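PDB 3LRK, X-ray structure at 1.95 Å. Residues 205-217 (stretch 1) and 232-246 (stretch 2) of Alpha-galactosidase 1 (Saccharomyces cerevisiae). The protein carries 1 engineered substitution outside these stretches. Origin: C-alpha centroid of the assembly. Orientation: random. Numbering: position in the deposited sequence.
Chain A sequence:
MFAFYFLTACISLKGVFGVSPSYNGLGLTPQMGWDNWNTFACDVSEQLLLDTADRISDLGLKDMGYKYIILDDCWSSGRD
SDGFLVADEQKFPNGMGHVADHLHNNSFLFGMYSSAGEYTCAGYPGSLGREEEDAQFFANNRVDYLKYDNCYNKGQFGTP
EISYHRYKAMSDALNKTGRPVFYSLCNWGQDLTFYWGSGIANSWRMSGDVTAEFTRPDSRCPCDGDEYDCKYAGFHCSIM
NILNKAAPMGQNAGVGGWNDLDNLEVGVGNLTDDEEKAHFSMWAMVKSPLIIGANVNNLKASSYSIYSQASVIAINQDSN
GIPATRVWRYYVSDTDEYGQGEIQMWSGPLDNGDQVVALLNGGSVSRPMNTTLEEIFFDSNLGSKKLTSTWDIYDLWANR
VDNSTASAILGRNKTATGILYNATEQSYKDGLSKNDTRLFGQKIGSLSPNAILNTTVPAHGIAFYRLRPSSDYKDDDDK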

# COMPACT_ATOMS: atom_id res chain seq x y z
N ARG A 205 1.64 18.52 11.68
CA ARG A 205 1.57 18.70 10.25
C ARG A 205 1.03 17.39 9.66
O ARG A 205 1.41 16.32 10.11
CB ARG A 205 2.95 19.03 9.69
CG ARG A 205 3.40 20.48 10.02
CD ARG A 205 2.82 21.49 9.01
NE ARG A 205 3.18 21.05 7.67
CZ ARG A 205 4.36 21.25 7.09
NH1 ARG A 205 5.30 21.97 7.69
NH2 ARG A 205 4.58 20.73 5.89
N MET A 206 0.16 17.48 8.67
CA MET A 206 -0.44 16.28 8.11
C MET A 206 -0.12 16.14 6.63
O MET A 206 -0.69 15.30 5.95
CB MET A 206 -1.95 16.24 8.36
CG MET A 206 -2.70 17.58 8.18
SD MET A 206 -2.56 18.37 6.55
CE MET A 206 -3.38 17.17 5.49
N SER A 207 0.78 17.00 6.14
CA SER A 207 1.19 16.97 4.73
C SER A 207 2.59 17.56 4.52
O SER A 207 3.16 18.18 5.42
CB SER A 207 0.19 17.74 3.84
OG SER A 207 0.37 19.15 3.95
N GLY A 208 3.13 17.37 3.31
CA GLY A 208 4.33 18.10 2.85
C GLY A 208 4.05 19.60 2.79
O GLY A 208 2.90 20.02 2.87
N ASP A 209 5.10 20.41 2.65
CA ASP A 209 4.94 21.87 2.75
C ASP A 209 4.00 22.42 1.70
O ASP A 209 4.04 22.02 0.54
CB ASP A 209 6.28 22.60 2.63
CG ASP A 209 7.29 22.20 3.68
OD1 ASP A 209 6.94 21.46 4.63
OD2 ASP A 209 8.45 22.63 3.52
N VAL A 210 3.13 23.33 2.14
CA VAL A 210 2.32 24.15 1.26
C VAL A 210 3.19 25.13 0.47
O VAL A 210 4.32 25.43 0.85
CB VAL A 210 1.21 24.91 2.06
CG1 VAL A 210 1.78 26.13 2.77
CG2 VAL A 210 0.04 25.32 1.14
N THR A 211 2.64 25.61 -0.65
CA THR A 211 3.25 26.66 -1.44
C THR A 211 2.14 27.61 -1.90
O THR A 211 0.95 27.28 -1.80
CB THR A 211 4.07 26.11 -2.65
OG1 THR A 211 4.80 27.18 -3.26
CG2 THR A 211 3.17 25.44 -3.69
N ALA A 212 2.53 28.80 -2.37
CA ALA A 212 1.58 29.81 -2.83
C ALA A 212 0.98 29.48 -4.20
O ALA A 212 1.08 30.26 -5.16
CB ALA A 212 2.24 31.21 -2.82
N GLU A 213 0.35 28.31 -4.29
CA GLU A 213 -0.35 27.86 -5.48
C GLU A 213 -1.67 27.28 -5.01
O GLU A 213 -1.70 26.52 -4.04
CB GLU A 213 0.43 26.77 -6.21
CG GLU A 213 1.71 27.23 -6.90
CD GLU A 213 1.44 28.07 -8.14
OE1 GLU A 213 0.30 28.07 -8.65
OE2 GLU A 213 2.39 28.72 -8.62
N PHE A 214 -2.77 27.62 -5.69
CA PHE A 214 -4.08 27.19 -5.21
C PHE A 214 -4.40 25.75 -5.61
O PHE A 214 -5.02 25.03 -4.84
CB PHE A 214 -5.18 28.14 -5.69
CG PHE A 214 -6.46 28.02 -4.92
CD1 PHE A 214 -6.55 28.52 -3.61
CD2 PHE A 214 -7.59 27.40 -5.48
CE1 PHE A 214 -7.74 28.42 -2.88
CE2 PHE A 214 -8.78 27.30 -4.75
CZ PHE A 214 -8.85 27.81 -3.45
N THR A 215 -3.95 25.33 -6.80
CA THR A 215 -4.30 24.00 -7.34
C THR A 215 -3.12 23.24 -7.96
O THR A 215 -3.22 22.03 -8.18
CB THR A 215 -5.38 24.08 -8.46
OG1 THR A 215 -4.77 24.57 -9.66
CG2 THR A 215 -6.56 24.98 -8.08
N ARG A 216 -2.04 23.93 -8.27
CA ARG A 216 -0.98 23.38 -9.14
C ARG A 216 -0.39 22.03 -8.66
O ARG A 216 0.23 21.97 -7.59
CB ARG A 216 0.13 24.41 -9.33
CG ARG A 216 1.07 24.13 -10.51
CD ARG A 216 2.33 25.00 -10.47
NE ARG A 216 3.18 24.77 -11.63
CZ ARG A 216 4.02 23.74 -11.78
NH1 ARG A 216 4.14 22.81 -10.83
NH2 ARG A 216 4.74 23.63 -12.89
N PRO A 217 -0.58 20.95 -9.44
CA PRO A 217 0.17 19.73 -9.14
C PRO A 217 1.68 19.98 -9.32
O PRO A 217 2.09 20.75 -10.19
CB PRO A 217 -0.34 18.73 -10.19
CG PRO A 217 -1.68 19.30 -10.62
CD PRO A 217 -1.47 20.77 -10.60
N TYR A 232 5.49 9.56 0.41
CA TYR A 232 6.49 10.57 0.08
C TYR A 232 5.81 11.93 0.15
O TYR A 232 5.35 12.44 -0.87
CB TYR A 232 7.04 10.35 -1.34
CG TYR A 232 8.39 10.99 -1.62
CD1 TYR A 232 9.13 10.63 -2.75
CD2 TYR A 232 8.94 11.94 -0.75
CE1 TYR A 232 10.38 11.20 -3.01
CE2 TYR A 232 10.18 12.52 -0.99
CZ TYR A 232 10.90 12.14 -2.12
OH TYR A 232 12.14 12.70 -2.35
N ALA A 233 5.73 12.50 1.36
CA ALA A 233 5.00 13.74 1.59
C ALA A 233 5.46 14.89 0.68
O ALA A 233 4.64 15.64 0.13
CB ALA A 233 5.08 14.15 3.05
N GLY A 234 6.78 15.00 0.53
CA GLY A 234 7.40 15.98 -0.35
C GLY A 234 7.10 17.40 0.09
O GLY A 234 6.92 17.66 1.28
N PHE A 235 7.04 18.31 -0.89
CA PHE A 235 6.72 19.72 -0.63
C PHE A 235 6.29 20.43 -1.92
O PHE A 235 6.12 19.77 -2.95
CB PHE A 235 7.84 20.47 0.14
CG PHE A 235 9.13 20.71 -0.64
CD1 PHE A 235 9.89 21.85 -0.37
CD2 PHE A 235 9.59 19.81 -1.60
CE1 PHE A 235 11.10 22.09 -1.06
CE2 PHE A 235 10.80 20.04 -2.28
CZ PHE A 235 11.55 21.19 -2.02
N HIS A 236 6.08 21.75 -1.84
CA HIS A 236 5.41 22.51 -2.92
C HIS A 236 4.04 21.94 -3.26
O HIS A 236 3.60 21.94 -4.42
CB HIS A 236 6.32 22.64 -4.15
CG HIS A 236 7.54 23.45 -3.88
ND1 HIS A 236 7.60 24.81 -4.08
CD2 HIS A 236 8.74 23.09 -3.36
CE1 HIS A 236 8.79 25.26 -3.73
NE2 HIS A 236 9.50 24.24 -3.28
N CYS A 237 3.34 21.47 -2.23
CA CYS A 237 1.98 20.97 -2.36
C CYS A 237 1.05 22.18 -2.41
O CYS A 237 1.23 23.12 -1.65
CB CYS A 237 1.63 20.08 -1.17
SG CYS A 237 2.67 18.61 -0.96
N SER A 238 0.08 22.15 -3.31
CA SER A 238 -0.88 23.26 -3.46
C SER A 238 -1.88 23.33 -2.30
O SER A 238 -2.05 22.36 -1.56
CB SER A 238 -1.64 23.16 -4.77
OG SER A 238 -2.57 22.10 -4.72
N ILE A 239 -2.53 24.48 -2.17
CA ILE A 239 -3.55 24.71 -1.14
C ILE A 239 -4.66 23.63 -1.16
O ILE A 239 -4.95 23.02 -0.13
CB ILE A 239 -4.11 26.15 -1.27
CG1 ILE A 239 -3.04 27.15 -0.78
CG2 ILE A 239 -5.44 26.32 -0.51
CD1 ILE A 239 -3.15 28.56 -1.38
N MET A 240 -5.23 23.39 -2.33
CA MET A 240 -6.29 22.40 -2.51
C MET A 240 -5.81 20.97 -2.31
O MET A 240 -6.57 20.13 -1.83
CB MET A 240 -6.93 22.53 -3.90
CG MET A 240 -7.83 23.76 -4.09
SD MET A 240 -9.14 23.94 -2.87
CE MET A 240 -10.09 22.43 -3.07
N ASN A 241 -4.57 20.69 -2.70
CA ASN A 241 -3.96 19.37 -2.47
C ASN A 241 -3.95 19.06 -0.97
O ASN A 241 -4.32 17.96 -0.57
CB ASN A 241 -2.54 19.31 -3.05
CG ASN A 241 -1.78 18.03 -2.66
OD1 ASN A 241 -1.29 17.90 -1.53
ND2 ASN A 241 -1.65 17.10 -3.60
N ILE A 242 -3.58 20.06 -0.16
CA ILE A 242 -3.44 19.90 1.29
C ILE A 242 -4.80 19.86 1.98
O ILE A 242 -5.02 19.02 2.86
CB ILE A 242 -2.50 20.99 1.89
CG1 ILE A 242 -1.05 20.69 1.47
CG2 ILE A 242 -2.61 21.04 3.41
CD1 ILE A 242 -0.08 21.82 1.73
N LEU A 243 -5.72 20.74 1.56
CA LEU A 243 -7.08 20.70 2.09
C LEU A 243 -7.75 19.34 1.82
O LEU A 243 -8.41 18.79 2.69
CB LEU A 243 -7.94 21.83 1.49
CG LEU A 243 -9.38 21.92 2.01
CD1 LEU A 243 -9.41 22.25 3.50
CD2 LEU A 243 -10.15 22.94 1.19
N ASN A 244 -7.57 18.83 0.61
CA ASN A 244 -8.12 17.52 0.23
C ASN A 244 -7.56 16.37 1.06
O ASN A 244 -8.30 15.49 1.50
CB ASN A 244 -7.90 17.27 -1.26
CG ASN A 244 -8.86 18.08 -2.14
OD1 ASN A 244 -9.78 18.72 -1.65
ND2 ASN A 244 -8.64 18.04 -3.44
N LYS A 245 -6.25 16.38 1.27
CA LYS A 245 -5.60 15.45 2.20
C LYS A 245 -6.17 15.53 3.63
O LYS A 245 -6.36 14.51 4.30
CB LYS A 245 -4.09 15.66 2.19
CG LYS A 245 -3.42 15.06 0.97
CD LYS A 245 -1.99 15.53 0.84
CE LYS A 245 -1.30 14.82 -0.31
NZ LYS A 245 -0.04 15.54 -0.64
N ALA A 246 -6.46 16.76 4.07
CA ALA A 246 -6.96 17.00 5.43
C ALA A 246 -8.42 16.58 5.64
O ALA A 246 -8.83 16.30 6.78
CB ALA A 246 -6.78 18.47 5.80
O HOH W 1 2.10 15.70 1.10
O HOH W 2 6.56 24.25 -0.32
O HOH W 3 0.04 20.09 -5.43

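An irregular segment, 205-217, lies along the turn and first helix turns of 232-246, and together they bury 948 Å² of surface. Backbone bonds set the spacing. Cys 237 N donates to Asp 209 O (2.9 Å), and Thr 211 N returns a weak bond to Cys 237 O (3.0 Å), so Val 210 and Cys 237 form a single beta bridge. Farther on, the start of the helix offers free amides: Ile 239 N donates to Glu 213 O (2.9 Å) and Met 240 N to Phe 214 O (3.0 Å). Ser 238 caps this end, its OG accepting from Asn 241 N (3.2 Å), and Arg 216 O lies 3.6 Å from Ser 238 CB.

A tight fit is at Gly 208, whose CA lies 3.1 Å from Gly 234 O; a CB here would strike the carbonyl oxygens of Gly 234 and Ala 233. Gly 234 itself has positive phi, which favours glycine. Beside them, water 1 fills a polar gap, accepting from Gly 208 N and Lys 245 NZ and donating to Ala 233 O.

Large apolar side chains from both stretches interlock. Ile 242 reaches across with CD1 3.4 Å from Val 210 CB, and its CG1 lies 3.2 Å from Ser 207 OG, a hydroxyl that is turned to bond Gly 208 O (2.9 Å). Met 206, with all three chi angles p, curls its flexible chain so that CE rests 3.7 Å from Ala 246 CB and 3.4 Å from Ala 246 N. Phe 214 points its CA-to-CB bond away, yet its ring swings back to the helix: Met 240 CG sits over one face, 4.2 Å from the ring centroid, and Ile 239 CG2 approaches Phe 214 CE1 at 3.9 Å.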